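Local coordinates for predicted ATPase of the ABC class (Vibrio vulnificus, PDB 5D6A), which binds the ATP analogue AMP-PNP at a P-loop site and, as an ABC-class ATPase, probably hydrolyses ATP, at residues I423-D427 / Y428-D432. Residues are numbered along the deposited sequence; the frame is centred on the assembly and turned at random.
Sequences IQMHD and YQALD. With ANP (phosphoaminophosphonic acid-adenylate ester), chain C.
A tight beta hairpin at the edge of the P-loop domain's mixed sheet pairs I423-M425 with A430-D432 and presents the turn residue Y428 to the bound AMP-PNP. Q424 and L431 form an antiparallel hydrogen-bonded pair: Q424 N reaches L431 O at 2.8 Å, nearly straight at 170°, whereas the return bond from L431 N to Q424 O is weak. Nearer the turn, H426 N donates to Q429 O over 3.2 Å. D427 and Y428 form the two-residue turn, both with positive phi, a left-handed conformation resembling a type I' turn. On the face bearing I423, M425 and A430, the CB of A430 meets I423 CG2 at 3.9 Å. The selenomethionine M425, bent at chi2 (-57°), brings SE to 3.9 Å from A430 CA; its side chain also touches K271, of the probable Walker A motif, and L274, both on helix 271-280. H426 CB packs against CD1 of L431, whose side chain shares the opposite face with Q424, while H426 ND1 is hydrogen-bonded to D384 of the second subunit. From the turn, one face of the Y428 ring meets the adenine, ANP C4 lying 3.5 Å above the ring plane, offset toward the rim, while Y428 OH reaches the ribose O4' at 3.0 Å.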
loop_
_atom_site.group_PDB
_atom_site.type_symbol
_atom_site.label_atom_id
_atom_site.label_comp_id
_atom_site.label_asym_id
_atom_site.label_seq_id
_atom_site.Cartn_x
_atom_site.Cartn_y
_atom_site.Cartn_z
ATOM N N ILE A 423 -7.162 5.463 -29.532
ATOM C CA ILE A 423 -7.623 4.080 -29.528
ATOM C C ILE A 423 -8.851 3.934 -28.640
ATOM O O ILE A 423 -8.874 4.448 -27.524
ATOM C CB ILE A 423 -6.521 3.139 -29.013
ATOM C CG1 ILE A 423 -5.307 3.204 -29.946
ATOM C CG2 ILE A 423 -7.041 1.710 -28.906
ATOM C CD1 ILE A 423 -4.094 2.453 -29.441
ATOM N N GLN A 424 -9.869 3.232 -29.132
ATOM C CA GLN A 424 -11.086 3.025 -28.362
ATOM C C GLN A 424 -11.243 1.554 -28.002
ATOM O O GLN A 424 -11.142 0.684 -28.867
ATOM C CB GLN A 424 -12.315 3.487 -29.146
ATOM C CG GLN A 424 -13.609 3.430 -28.339
ATOM C CD GLN A 424 -14.840 3.774 -29.154
ATOM O OE1 GLN A 424 -14.797 3.804 -30.378
ATOM N NE2 GLN A 424 -15.951 4.017 -28.473
HETATM N N MSE A 425 -11.486 1.285 -26.722
HETATM C CA MSE A 425 -11.704 -0.076 -26.250
HETATM C C MSE A 425 -13.192 -0.301 -26.222
HETATM O O MSE A 425 -13.946 0.524 -25.700
HETATM C CB MSE A 425 -11.112 -0.291 -24.860
HETATM C CG MSE A 425 -9.594 -0.122 -24.838
HETATM SE SE MSE A 425 -8.721 -1.356 -26.103
HETATM C CE MSE A 425 -8.902 -3.029 -25.080
ATOM N N HIS A 426 -13.623 -1.418 -26.796
ATOM C CA HIS A 426 -15.032 -1.775 -26.855
ATOM C C HIS A 426 -15.125 -3.288 -26.827
ATOM O O HIS A 426 -14.555 -3.951 -27.682
ATOM C CB HIS A 426 -15.651 -1.222 -28.138
ATOM C CG HIS A 426 -17.076 -1.624 -28.350
ATOM N ND1 HIS A 426 -18.137 -0.885 -27.874
ATOM C CD2 HIS A 426 -17.614 -2.685 -28.994
ATOM C CE1 HIS A 426 -19.268 -1.476 -28.215
ATOM N NE2 HIS A 426 -18.980 -2.571 -28.893
ATOM N N ASP A 427 -15.848 -3.833 -25.852
ATOM C CA ASP A 427 -15.958 -5.288 -25.707
ATOM C C ASP A 427 -14.589 -5.979 -25.757
ATOM O O ASP A 427 -14.454 -7.090 -26.269
ATOM C CB ASP A 427 -16.915 -5.873 -26.752
ATOM C CG ASP A 427 -18.370 -5.501 -26.492
ATOM O OD1 ASP A 427 -18.650 -4.808 -25.491
ATOM O OD2 ASP A 427 -19.240 -5.915 -27.287
ATOM N N TYR A 428 -13.586 -5.288 -25.215
ATOM C CA TYR A 428 -12.205 -5.781 -25.120
ATOM C C TYR A 428 -11.499 -5.987 -26.466
ATOM O O TYR A 428 -10.867 -7.018 -26.700
ATOM C CB TYR A 428 -12.150 -7.056 -24.271
ATOM C CG TYR A 428 -12.964 -6.944 -23.002
ATOM C CD1 TYR A 428 -12.601 -6.054 -21.999
ATOM C CD2 TYR A 428 -14.098 -7.726 -22.805
ATOM C CE1 TYR A 428 -13.346 -5.937 -20.840
ATOM C CE2 TYR A 428 -14.845 -7.620 -21.646
ATOM C CZ TYR A 428 -14.464 -6.724 -20.668
ATOM O OH TYR A 428 -15.203 -6.612 -19.516
ATOM N N GLN A 429 -11.615 -4.996 -27.341
ATOM C CA GLN A 429 -10.942 -5.013 -28.636
ATOM C C GLN A 429 -10.593 -3.579 -29.000
ATOM O O GLN A 429 -11.367 -2.659 -28.735
ATOM C CB GLN A 429 -11.807 -5.645 -29.729
ATOM C CG GLN A 429 -13.141 -4.955 -29.960
ATOM C CD GLN A 429 -13.844 -5.417 -31.220
ATOM O OE1 GLN A 429 -13.369 -6.311 -31.924
ATOM N NE2 GLN A 429 -14.984 -4.800 -31.516
ATOM N N ALA A 430 -9.427 -3.390 -29.602
ATOM C CA ALA A 430 -8.980 -2.058 -29.974
ATOM C C ALA A 430 -9.619 -1.596 -31.279
ATOM O O ALA A 430 -9.829 -2.387 -32.197
ATOM C CB ALA A 430 -7.465 -2.031 -30.092
ATOM N N LEU A 431 -9.933 -0.306 -31.334
ATOM C CA LEU A 431 -10.510 0.323 -32.517
ATOM C C LEU A 431 -9.789 1.646 -32.749
ATOM O O LEU A 431 -9.551 2.399 -31.802
ATOM C CB LEU A 431 -12.010 0.577 -32.329
ATOM C CG LEU A 431 -12.941 -0.633 -32.211
ATOM C CD1 LEU A 431 -14.358 -0.180 -31.891
ATOM C CD2 LEU A 431 -12.922 -1.463 -33.488
ATOM N N ASP A 432 -9.430 1.919 -33.999
ATOM C CA ASP A 432 -8.751 3.164 -34.341
ATOM C C ASP A 432 -9.809 4.223 -34.628
ATOM O O ASP A 432 -10.483 4.169 -35.656
ATOM C CB ASP A 432 -7.838 2.968 -35.554
ATOM C CG ASP A 432 -7.014 4.208 -35.880
ATOM O OD1 ASP A 432 -7.086 5.203 -35.127
ATOM O OD2 ASP A 432 -6.283 4.184 -36.891
HETATM P PG ANP C . -9.898 2.324 -16.274
HETATM O O1G ANP C . -8.652 2.510 -17.103
HETATM O O2G ANP C . -9.660 2.449 -14.786
HETATM O O3G ANP C . -11.062 3.130 -16.797
HETATM P PB ANP C . -11.564 0.146 -17.646
HETATM O O1B ANP C . -11.129 0.554 -19.021
HETATM O O2B ANP C . -12.880 0.689 -17.137
HETATM N N3B ANP C . -10.326 0.637 -16.501
HETATM P PA ANP C . -10.610 -2.424 -16.978
HETATM O O1A ANP C . -9.606 -2.902 -17.992
HETATM O O2A ANP C . -10.115 -1.766 -15.715
HETATM O O3A ANP C . -11.680 -1.459 -17.694
HETATM O "O5'" ANP C . -11.530 -3.662 -16.540
HETATM C "C5'" ANP C . -12.169 -4.472 -17.516
HETATM C "C4'" ANP C . -12.482 -5.842 -16.930
HETATM O "O4'" ANP C . -12.616 -6.779 -18.002
HETATM C "C3'" ANP C . -11.384 -6.375 -16.021
HETATM O "O3'" ANP C . -11.957 -7.109 -14.931
HETATM C "C2'" ANP C . -10.558 -7.275 -16.914
HETATM O "O2'" ANP C . -10.025 -8.393 -16.195
HETATM C "C1'" ANP C . -11.530 -7.708 -18.007
HETATM N N9 ANP C . -10.888 -7.722 -19.344
HETATM C C8 ANP C . -10.105 -6.760 -19.878
HETATM N N7 ANP C . -9.692 -7.120 -21.120
HETATM C C5 ANP C . -10.219 -8.327 -21.394
HETATM C C6 ANP C . -10.183 -9.279 -22.528
HETATM N N6 ANP C . -9.480 -8.996 -23.648
HETATM N N1 ANP C . -10.874 -10.437 -22.406
HETATM C C2 ANP C . -11.582 -10.734 -21.295
HETATM N N3 ANP C . -11.650 -9.906 -20.231
HETATM C C4 ANP C . -11.005 -8.716 -20.222
#